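PDB 6KXT: protein BONZAI 1 from Arabidopsis thaliana, which negatively regulates cell death, defence responses and several resistance genes, and binds phospholipids in a calcium-dependent manner. Local coordinates for residues I16-S21 and P34-S39. Numbering follows the deposited sequence. Where two conformers were deposited one is given.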
# COMPACT_ATOMS: atom_id res chain seq x y z
N ILE A 16 3.26 9.84 -0.62
CA ILE A 16 2.78 9.05 0.54
C ILE A 16 3.94 8.38 1.23
O ILE A 16 4.79 7.74 0.57
CB ILE A 16 1.74 7.98 0.12
CG1 ILE A 16 0.62 8.61 -0.71
CG2 ILE A 16 1.24 7.27 1.39
CD1 ILE A 16 -0.54 7.68 -1.04
N VAL A 17 4.03 8.54 2.54
CA VAL A 17 4.96 7.77 3.40
C VAL A 17 4.09 6.74 4.12
O VAL A 17 3.19 7.12 4.91
CB VAL A 17 5.76 8.64 4.38
CG1 VAL A 17 6.50 7.75 5.39
CG2 VAL A 17 6.72 9.57 3.65
N PHE A 18 4.33 5.47 3.87
CA PHE A 18 3.70 4.31 4.52
C PHE A 18 4.56 3.79 5.65
O PHE A 18 5.79 3.80 5.59
CB PHE A 18 3.51 3.18 3.51
CG PHE A 18 2.49 3.45 2.43
CD1 PHE A 18 1.14 3.45 2.75
CD2 PHE A 18 2.86 3.61 1.11
CE1 PHE A 18 0.18 3.59 1.75
CE2 PHE A 18 1.90 3.74 0.12
CZ PHE A 18 0.57 3.75 0.45
N ARG A 19 3.87 3.34 6.69
CA ARG A 19 4.50 2.73 7.88
C ARG A 19 3.69 1.48 8.22
O ARG A 19 2.44 1.50 8.09
CB ARG A 19 4.48 3.72 9.03
CG ARG A 19 4.83 3.11 10.37
CD ARG A 19 4.93 4.25 11.39
NE ARG A 19 3.67 4.90 11.75
CZ ARG A 19 2.85 4.44 12.68
NH1 ARG A 19 3.09 3.30 13.31
NH2 ARG A 19 1.77 5.14 13.00
N CYS A 20 4.33 0.42 8.70
CA CYS A 20 3.63 -0.73 9.28
C CYS A 20 3.99 -0.89 10.75
O CYS A 20 5.13 -0.52 11.14
CB CYS A 20 3.89 -2.03 8.56
SG CYS A 20 3.36 -1.98 6.83
N SER A 21 3.03 -1.44 11.49
CA SER A 21 3.17 -1.78 12.92
C SER A 21 3.03 -3.30 13.09
O SER A 21 2.04 -3.84 12.61
CB SER A 21 2.15 -1.03 13.71
OG SER A 21 2.45 -1.05 15.09
N PRO A 34 10.45 -6.61 4.60
CA PRO A 34 9.26 -6.16 3.93
C PRO A 34 9.46 -5.01 2.93
O PRO A 34 10.32 -4.18 3.07
CB PRO A 34 8.39 -5.65 5.08
CG PRO A 34 9.39 -5.16 6.08
CD PRO A 34 10.54 -6.13 5.97
N PHE A 35 8.59 -5.06 1.95
CA PHE A 35 8.35 -3.98 0.98
C PHE A 35 6.87 -3.96 0.66
O PHE A 35 6.11 -4.93 0.96
CB PHE A 35 9.22 -4.21 -0.28
CG PHE A 35 8.89 -5.38 -1.16
CD1 PHE A 35 9.25 -6.66 -0.79
CD2 PHE A 35 8.19 -5.22 -2.35
CE1 PHE A 35 8.95 -7.75 -1.58
CE2 PHE A 35 7.93 -6.31 -3.18
CZ PHE A 35 8.30 -7.58 -2.78
N LEU A 36 6.45 -2.80 0.12
CA LEU A 36 5.04 -2.62 -0.30
C LEU A 36 4.97 -2.51 -1.82
O LEU A 36 5.88 -1.92 -2.46
CB LEU A 36 4.39 -1.35 0.26
CG LEU A 36 4.38 -1.18 1.76
CD1 LEU A 36 3.69 0.13 2.13
CD2 LEU A 36 3.70 -2.35 2.41
N VAL A 37 3.92 -3.03 -2.39
CA VAL A 37 3.58 -2.85 -3.82
C VAL A 37 2.17 -2.28 -3.85
O VAL A 37 1.25 -2.79 -3.22
CB VAL A 37 3.64 -4.19 -4.57
CG1 VAL A 37 3.19 -3.99 -6.00
CG2 VAL A 37 5.05 -4.78 -4.46
N VAL A 38 2.01 -1.19 -4.60
CA VAL A 38 0.68 -0.60 -4.91
C VAL A 38 0.30 -1.01 -6.31
O VAL A 38 1.15 -0.88 -7.21
CB VAL A 38 0.73 0.92 -4.77
CG1 VAL A 38 -0.63 1.51 -5.05
CG2 VAL A 38 1.16 1.33 -3.38
N SER A 39 -0.89 -1.56 -6.47
CA SER A 39 -1.34 -2.08 -7.78
C SER A 39 -2.72 -1.55 -8.13
O SER A 39 -3.66 -1.45 -7.31
CB SER A 39 -1.33 -3.61 -7.82
OG SER A 39 -0.07 -4.07 -7.43
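The two facing sheets of a C2 beta-sandwich, here the second C2 domain of this copine, meet in the core through Phe-18 and Cys-20 on strand 13-21 and Leu-36 and Val-38 on strand 34-40. The strands belong to different sheets, and the geometry agrees: the segment axes come no closer than 9.3 Å, roughly twice the spacing of paired strands, and no hydrogen bond joins them. Their directions differ by 131°. Phe-18 and Cys-20, like Leu-36 and Val-38, are every second residue of their strand and turn toward the other sheet; all four are buried.

Leu-36 is central to the interface. Its CG lies beside the backbone N and anti to the carbonyl carbon (chi1 -56°, measured from N), and the extended second torsion then carries CD1 across the gap to Phe-18, where, in the conformer described, it lies 3.4 Å from CB and also close to the ring atom CG. The methyl thus fits at the root of the aromatic side chain, approaching the ring obliquely. The other branch of this conformer diverges toward Cys-20, whose SG lies 4.4 Å from Leu-36 CD2, a looser apolar contact. Farther along the same ring, Phe-18 CE2 comes within 4.3 Å of Val-38 CG2, so the phenyl group spans from Leu-36 to Val-38. One face of the ring is covered within its own strand: CG2 of Ile-16 sits 3.6 Å above the plane, over the centre.

Leu-135 and Leu-107 also pack against Phe-18, while Trp-64 touches both Cys-20 and Leu-36, extending the core beyond the strand pair. Every contact between the two segments is apolar, burying 166 Å² over both sides, which is consistent with local cohesion by dispersion and the exclusion of water.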